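Local coordinates for UPF0147 protein MMP1188 (Methanococcus maripaludis S2, PDB 2QZG) that is of unknown function but belongs to the UPF0147 family of small archaeal proteins and forms a compact all-helical chain, at residues Glu50-Glu53 and Leu54-Ser58; Ser58-Ala61 and Ile62-Asp66; Pro72-Pro75 and Ile76-Thr80. One frame throughout, in Å; residues are numbered along the deposited sequence.

Contact 1: Glu50-Glu53 and Leu54-Ser58; sequences EEQE and LIVRS
Arg57 folds back from the first turn of helix 54-68 onto the loop that leads into it. Its chain is extended from CG to NE and runs antiparallel alongside that of Gln52. The amide of Gln52 and the guanidinium lie 30° apart, and Gln52 OE1 rests 3.7 Å from Arg57 CG. The close part of the contact gathers round this arginine. Arg57 NE comes to 2.7 Å from Gln52 O, and Arg57 NH2 to 2.9 Å from the same oxygen. The hydrogen bond of NE goes to Asn49 O, earlier in the same loop. The carbonyl carbon of Glu53 lies 4.2 Å above the guanidinium plane, near the middle of the group. Arg57 N donates a hydrogen bond of 3.1 Å to Glu53 O. This closes the first helical turn, with Glu53 at the N-cap position.

The outer side is looser. The first torsion of Val56 (chi1 179°) turns CG1 to the Gln52 amide, where it meets NE2 at 3.8 Å, the two side chains crossing at about a right angle. The Glu53 side chain starts off away from the helix and is exposed. Glu50 is exposed too, and its OE2 stays 5.5 Å from Arg57 NH2, an opposite charge nearby but not in contact.

A leucine in place of Arg57 would probably leave Asn49 O without its side-chain donor and let the loop move more freely against the helix. The chemistry is that of a cationic group lying among backbone carbonyls, so the arginine side chain is set against loop main-chain oxygens, with Asn49 O as its hydrogen-bond acceptor.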
loop_
_atom_site.group_PDB
_atom_site.type_symbol
_atom_site.label_atom_id
_atom_site.label_comp_id
_atom_site.label_asym_id
_atom_site.label_seq_id
_atom_site.Cartn_x
_atom_site.Cartn_y
_atom_site.Cartn_z
ATOM N N GLU C 50 -8.145 0.484 21.886
ATOM C CA GLU C 50 -6.966 0.484 22.782
ATOM C C GLU C 50 -7.022 -0.620 23.845
ATOM O O GLU C 50 -6.125 -0.770 24.695
ATOM C CB GLU C 50 -6.774 1.861 23.414
ATOM C CG GLU C 50 -6.253 2.936 22.444
ATOM C CD GLU C 50 -5.726 4.169 23.176
ATOM O OE1 GLU C 50 -6.259 4.488 24.262
ATOM O OE2 GLU C 50 -4.777 4.819 22.669
ATOM N N GLU C 51 -8.096 -1.391 23.765
ATOM C CA GLU C 51 -8.292 -2.615 24.517
ATOM C C GLU C 51 -7.308 -3.702 24.068
ATOM O O GLU C 51 -6.870 -4.525 24.881
ATOM C CB GLU C 51 -9.718 -3.066 24.247
ATOM C CG GLU C 51 -10.289 -4.132 25.130
ATOM C CD GLU C 51 -11.675 -4.522 24.658
ATOM O OE1 GLU C 51 -12.589 -4.591 25.508
ATOM O OE2 GLU C 51 -11.850 -4.731 23.429
ATOM N N GLN C 52 -6.950 -3.679 22.779
ATOM C CA GLN C 52 -6.095 -4.699 22.160
ATOM C C GLN C 52 -4.692 -4.188 21.789
ATOM O O GLN C 52 -4.483 -2.990 21.600
ATOM C CB GLN C 52 -6.778 -5.234 20.900
ATOM C CG GLN C 52 -8.191 -5.757 21.107
ATOM C CD GLN C 52 -8.930 -5.929 19.793
ATOM O OE1 GLN C 52 -8.721 -5.172 18.845
ATOM N NE2 GLN C 52 -9.792 -6.934 19.726
ATOM N N GLU C 53 -3.732 -5.107 21.674
ATOM C CA GLU C 53 -2.400 -4.748 21.188
ATOM C C GLU C 53 -2.448 -4.605 19.664
ATOM O O GLU C 53 -3.421 -5.045 19.034
ATOM C CB GLU C 53 -1.359 -5.782 21.628
ATOM C CG GLU C 53 -1.387 -6.092 23.127
ATOM C CD GLU C 53 -0.430 -7.205 23.536
ATOM O OE1 GLU C 53 0.633 -7.360 22.879
ATOM O OE2 GLU C 53 -0.733 -7.919 24.527
ATOM N N LEU C 54 -1.416 -3.982 19.082
ATOM C CA LEU C 54 -1.430 -3.560 17.669
ATOM C C LEU C 54 -1.683 -4.680 16.660
ATOM O O LEU C 54 -2.425 -4.479 15.698
ATOM C CB LEU C 54 -0.127 -2.849 17.294
ATOM C CG LEU C 54 -0.067 -1.324 17.191
ATOM C CD1 LEU C 54 1.360 -0.889 16.841
ATOM C CD2 LEU C 54 -1.026 -0.853 16.130
ATOM N N ILE C 55 -1.053 -5.838 16.876
ATOM C CA ILE C 55 -1.201 -7.011 15.979
ATOM C C ILE C 55 -2.663 -7.444 15.851
ATOM O O ILE C 55 -3.161 -7.651 14.748
ATOM C CB ILE C 55 -0.341 -8.227 16.454
ATOM C CG1 ILE C 55 1.139 -7.851 16.571
ATOM C CG2 ILE C 55 -0.533 -9.472 15.548
ATOM C CD1 ILE C 55 1.678 -7.059 15.421
ATOM N N VAL C 56 -3.341 -7.549 16.987
ATOM C CA VAL C 56 -4.765 -7.925 17.020
ATOM C C VAL C 56 -5.685 -6.849 16.407
ATOM O O VAL C 56 -6.598 -7.180 15.655
ATOM C CB VAL C 56 -5.212 -8.340 18.434
ATOM C CG1 VAL C 56 -6.693 -8.698 18.455
ATOM C CG2 VAL C 56 -4.382 -9.526 18.912
ATOM N N ARG C 57 -5.424 -5.574 16.685
ATOM C CA ARG C 57 -6.226 -4.492 16.101
ATOM C C ARG C 57 -6.083 -4.428 14.568
ATOM O O ARG C 57 -7.063 -4.166 13.847
ATOM C CB ARG C 57 -5.789 -3.134 16.637
ATOM C CG ARG C 57 -5.944 -2.864 18.107
ATOM C CD ARG C 57 -5.426 -1.456 18.291
ATOM N NE ARG C 57 -4.971 -1.163 19.636
ATOM C CZ ARG C 57 -3.845 -0.508 19.909
ATOM N NH1 ARG C 57 -3.041 -0.114 18.924
ATOM N NH2 ARG C 57 -3.510 -0.274 21.171
ATOM N N SER C 58 -4.854 -4.610 14.089
ATOM C CA SER C 58 -4.564 -4.628 12.647
ATOM C C SER C 58 -5.327 -5.749 11.971
ATOM O O SER C 58 -5.966 -5.549 10.943
ATOM C CB SER C 58 -3.061 -4.852 12.421
ATOM O OG SER C 58 -2.349 -3.796 13.025
#

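Contact 2: Ser58-Ala61 and Ile62-Asp66; sequences SATA and IQYLD
Thr60 and Tyr64, one helical turn apart, lie side by side and point the same way from helix 54-68. Thr60 OG1 lies beside the backbone N (chi1 -54°), leaving the methyl CG2 opposite that N, where it meets Tyr64 CE2 at 3.9 Å. OG1 itself is hydrogen-bonded to Val56 O. The tyrosine ring also passes near the backbone, with CD2 3.2 Å from Thr60 O, while Ala61 CA lies at the ring edge, near its plane.

Ile62 leaves the helix in another direction. Its CG1 leans back along the turn to 3.3 Å from Ser58 O. Leu65 does likewise, its CG 3.5 Å from Ala61 O. Gln63 touches the preceding turn through CB, 3.3 Å from Ala59 O.

Beneath the side chains runs the i to i+4 ladder of an alpha helix. Ile62 N bonds to Ser58 O at 2.8 Å, and Tyr64 N to Thr60 O at 3.1 Å. Ala61 and Leu65 pack on Ala43 of helix 34-46, and Ile62 on Leu89 of helix 76-90. Ala61, Ile62 and Leu65 thus meet the neighbouring helices, with Thr60 and Tyr64 at the margin against helix 34-46, while Gln63 is exposed, consistent with an amphipathic helix.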
loop_
_atom_site.group_PDB
_atom_site.type_symbol
_atom_site.label_atom_id
_atom_site.label_comp_id
_atom_site.label_asym_id
_atom_site.label_seq_id
_atom_site.Cartn_x
_atom_site.Cartn_y
_atom_site.Cartn_z
ATOM N N SER C 58 -4.854 -4.610 14.089
ATOM C CA SER C 58 -4.564 -4.628 12.647
ATOM C C SER C 58 -5.327 -5.749 11.971
ATOM O O SER C 58 -5.966 -5.549 10.943
ATOM C CB SER C 58 -3.061 -4.852 12.421
ATOM O OG SER C 58 -2.349 -3.796 13.025
ATOM N N ALA C 59 -5.242 -6.931 12.566
ATOM C CA ALA C 59 -5.909 -8.125 12.074
ATOM C C ALA C 59 -7.422 -7.969 12.048
ATOM O O ALA C 59 -8.077 -8.438 11.123
ATOM C CB ALA C 59 -5.540 -9.294 12.939
ATOM N N THR C 60 -7.968 -7.361 13.095
ATOM C CA THR C 60 -9.401 -7.074 13.180
ATOM C C THR C 60 -9.811 -6.138 12.033
ATOM O O THR C 60 -10.846 -6.355 11.396
ATOM C CB THR C 60 -9.749 -6.438 14.522
ATOM O OG1 THR C 60 -9.254 -7.286 15.571
ATOM C CG2 THR C 60 -11.279 -6.236 14.683
ATOM N N ALA C 61 -8.999 -5.108 11.790
ATOM C CA ALA C 61 -9.245 -4.181 10.689
ATOM C C ALA C 61 -9.138 -4.896 9.339
ATOM O O ALA C 61 -9.971 -4.685 8.451
ATOM C CB ALA C 61 -8.285 -3.040 10.761
ATOM N N ILE C 62 -8.126 -5.755 9.195
ATOM C CA ILE C 62 -7.964 -6.540 7.978
ATOM C C ILE C 62 -9.187 -7.408 7.777
ATOM O O ILE C 62 -9.679 -7.518 6.659
ATOM C CB ILE C 62 -6.688 -7.418 7.996
ATOM C CG1 ILE C 62 -5.439 -6.543 7.864
ATOM C CG2 ILE C 62 -6.741 -8.468 6.900
ATOM C CD1 ILE C 62 -4.127 -7.285 8.194
ATOM N N GLN C 63 -9.665 -8.010 8.868
ATOM C CA GLN C 63 -10.802 -8.925 8.827
ATOM C C GLN C 63 -12.051 -8.245 8.291
ATOM O O GLN C 63 -12.721 -8.797 7.426
ATOM C CB GLN C 63 -11.083 -9.516 10.209
ATOM C CG GLN C 63 -12.014 -10.703 10.194
ATOM C CD GLN C 63 -11.274 -12.025 10.110
ATOM O OE1 GLN C 63 -10.683 -12.483 11.101
ATOM N NE2 GLN C 63 -11.324 -12.667 8.940
ATOM N N TYR C 64 -12.363 -7.055 8.804
ATOM C CA TYR C 64 -13.480 -6.250 8.276
ATOM C C TYR C 64 -13.390 -6.065 6.764
ATOM O O TYR C 64 -14.375 -6.200 6.057
ATOM C CB TYR C 64 -13.549 -4.870 8.943
ATOM C CG TYR C 64 -14.258 -4.859 10.277
ATOM C CD1 TYR C 64 -15.631 -5.130 10.366
ATOM C CD2 TYR C 64 -13.563 -4.581 11.455
ATOM C CE1 TYR C 64 -16.295 -5.121 11.610
ATOM C CE2 TYR C 64 -14.218 -4.575 12.702
ATOM C CZ TYR C 64 -15.579 -4.844 12.769
ATOM O OH TYR C 64 -16.220 -4.837 13.997
ATOM N N LEU C 65 -12.190 -5.766 6.285
ATOM C CA LEU C 65 -11.962 -5.484 4.873
ATOM C C LEU C 65 -11.980 -6.746 4.029
ATOM O O LEU C 65 -12.529 -6.742 2.921
ATOM C CB LEU C 65 -10.644 -4.715 4.693
ATOM C CG LEU C 65 -10.680 -3.301 5.288
ATOM C CD1 LEU C 65 -9.287 -2.680 5.261
ATOM C CD2 LEU C 65 -11.716 -2.398 4.580
ATOM N N ASP C 66 -11.403 -7.829 4.553
ATOM C CA ASP C 66 -11.416 -9.130 3.849
ATOM C C ASP C 66 -12.825 -9.691 3.731
ATOM O O ASP C 66 -13.171 -10.278 2.718
ATOM C CB ASP C 66 -10.529 -10.159 4.549
ATOM C CG ASP C 66 -9.061 -9.989 4.232
ATOM O OD1 ASP C 66 -8.684 -9.085 3.447
ATOM O OD2 ASP C 66 -8.260 -10.782 4.773
#

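Contact 3: Pro72-Pro75 and Ile76-Thr80; sequences PNMP and IHTRT
Pro75 sits at the N-cap position of helix 76-90, and the side chains of His77 and Thr78 close round its ring. His77 CG takes the crowded position between its backbone N and carbonyl carbon (chi1 78°). This turns the imidazole back toward the loop, where ND1 and CE1 both approach Pro75 CB, ND1 at 3.5 Å. The far nitrogen, NE2, is hydrogen-bonded to Asp29 OD2, so the ring is held from the loop that follows helix 12-27.

Thr78 uses its hydroxyl branch against the same proline. OG1 lies 3.6 Å from Pro75 CG. The same oxygen stands 3.3 Å above one face of the His77 ring, near the edge of the ring. Pro75, His77 and Thr78 therefore form one local cluster.

Selenomethionine Met74 works on another side. Its chain runs out with CG opposite the backbone N (chi1 -154°), then bends at chi3. This carries the SE atom to 3.9 Å from Arg79 CA, and the chain crosses Thr78 at about a right angle. Arg79 in turn brings its NH2 to 3.9 Å from Met74 CB. Its NH1 is hydrogen-bonded to Ser69 O, and the side chain packs on Lys8 of the second subunit.

Under these groups, Arg79 N donates a hydrogen bond of 3.0 Å to Pro75 O and closes the first turn. The N-cap residue enters this bond through its carbonyl, so a proline fits here without loss of a helical N-H bond. The chemistry implies a helix entry held by packing round Pro75 and Met74 as well as by the Arg79 N bond, with the polar ends of His77 and Arg79 tying it to Asp29 and Ser69 elsewhere in the chain.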
loop_
_atom_site.group_PDB
_atom_site.type_symbol
_atom_site.label_atom_id
_atom_site.label_comp_id
_atom_site.label_asym_id
_atom_site.label_seq_id
_atom_site.Cartn_x
_atom_site.Cartn_y
_atom_site.Cartn_z
ATOM N N PRO C 72 -19.988 -8.623 -4.202
ATOM C CA PRO C 72 -19.948 -8.528 -5.666
ATOM C C PRO C 72 -20.128 -7.100 -6.205
ATOM O O PRO C 72 -19.790 -6.840 -7.374
ATOM C CB PRO C 72 -21.112 -9.427 -6.111
ATOM C CG PRO C 72 -22.064 -9.409 -4.970
ATOM C CD PRO C 72 -21.216 -9.284 -3.720
ATOM N N ASN C 73 -20.648 -6.198 -5.364
ATOM C CA ASN C 73 -20.936 -4.818 -5.771
ATOM C C ASN C 73 -19.780 -3.842 -5.614
ATOM O O ASN C 73 -19.915 -2.641 -5.853
ATOM C CB ASN C 73 -22.167 -4.282 -5.039
ATOM C CG ASN C 73 -23.391 -4.211 -5.940
ATOM O OD1 ASN C 73 -23.489 -4.931 -6.936
ATOM N ND2 ASN C 73 -24.316 -3.322 -5.607
HETATM N N MSE C 74 -18.627 -4.348 -5.226
HETATM C CA MSE C 74 -17.541 -3.426 -4.975
HETATM C C MSE C 74 -16.865 -2.844 -6.211
HETATM O O MSE C 74 -16.494 -3.587 -7.129
HETATM C CB MSE C 74 -16.517 -4.023 -4.065
HETATM C CG MSE C 74 -15.823 -2.907 -3.352
HETATM SE SE MSE C 74 -14.288 -3.603 -2.686
HETATM C CE MSE C 74 -15.003 -4.401 -1.060
ATOM N N PRO C 75 -16.708 -1.508 -6.227
ATOM C CA PRO C 75 -16.132 -0.797 -7.365
ATOM C C PRO C 75 -14.656 -1.104 -7.508
ATOM O O PRO C 75 -13.980 -1.333 -6.507
ATOM C CB PRO C 75 -16.317 0.679 -6.999
ATOM C CG PRO C 75 -17.328 0.703 -5.850
ATOM C CD PRO C 75 -17.106 -0.586 -5.141
ATOM N N ILE C 76 -14.173 -1.110 -8.749
ATOM C CA ILE C 76 -12.765 -1.397 -9.048
ATOM C C ILE C 76 -11.816 -0.503 -8.238
ATOM O O ILE C 76 -10.900 -1.016 -7.575
ATOM C CB ILE C 76 -12.458 -1.329 -10.581
ATOM C CG1 ILE C 76 -13.259 -2.407 -11.315
ATOM C CG2 ILE C 76 -10.950 -1.476 -10.833
ATOM C CD1 ILE C 76 -13.035 -2.500 -12.846
ATOM N N HIS C 77 -12.070 0.814 -8.253
ATOM C CA HIS C 77 -11.210 1.782 -7.576
ATOM C C HIS C 77 -11.104 1.508 -6.079
ATOM O O HIS C 77 -10.023 1.567 -5.496
ATOM C CB HIS C 77 -11.635 3.236 -7.876
ATOM C CG HIS C 77 -12.837 3.715 -7.114
ATOM N ND1 HIS C 77 -14.123 3.353 -7.446
ATOM C CD2 HIS C 77 -12.951 4.563 -6.058
ATOM C CE1 HIS C 77 -14.975 3.935 -6.618
ATOM N NE2 HIS C 77 -14.292 4.684 -5.774
ATOM N N THR C 78 -12.233 1.189 -5.463
ATOM C CA THR C 78 -12.245 0.832 -4.066
ATOM C C THR C 78 -11.443 -0.443 -3.800
ATOM O O THR C 78 -10.702 -0.514 -2.831
ATOM C CB THR C 78 -13.675 0.685 -3.571
ATOM O OG1 THR C 78 -14.434 1.803 -4.044
ATOM C CG2 THR C 78 -13.714 0.674 -2.034
ATOM N N ARG C 79 -11.590 -1.446 -4.663
ATOM C CA ARG C 79 -10.887 -2.703 -4.471
ATOM C C ARG C 79 -9.368 -2.462 -4.373
ATOM O O ARG C 79 -8.695 -3.063 -3.526
ATOM C CB ARG C 79 -11.234 -3.670 -5.599
ATOM C CG ARG C 79 -10.745 -5.084 -5.369
ATOM C CD ARG C 79 -11.156 -6.008 -6.511
ATOM N NE ARG C 79 -12.610 -6.153 -6.615
ATOM C CZ ARG C 79 -13.360 -6.851 -5.762
ATOM N NH1 ARG C 79 -12.795 -7.471 -4.725
ATOM N NH2 ARG C 79 -14.678 -6.931 -5.944
ATOM N N THR C 80 -8.857 -1.574 -5.232
ATOM C CA THR C 80 -7.440 -1.175 -5.253
ATOM C C THR C 80 -7.030 -0.436 -3.990
ATOM O O THR C 80 -5.949 -0.690 -3.435
ATOM C CB THR C 80 -7.083 -0.339 -6.530
ATOM O OG1 THR C 80 -7.091 -1.201 -7.669
ATOM C CG2 THR C 80 -5.665 0.286 -6.435
#

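Overall arrangement
Contacts 1 and 2 run on from each other along helix 54-68. They share Ser58, their centres are 11 Å apart, and they touch where Gln52 OE1 comes to 3.9 Å from Thr60 OG1. Contact 3 follows later, at the start of helix 76-90. Its centre is about 17 Å from that of contact 2, with nearest atoms about 5 Å apart, and about 27 Å from that of contact 1, on the opposite side of the chain's centre. Contacts 1 and 3 are both helix starts, whereas contact 2 is the middle of a helix packed between others. Of the three, contact 3 meets the second subunit. No function has been assigned, so none of the contacts can be tied to a site.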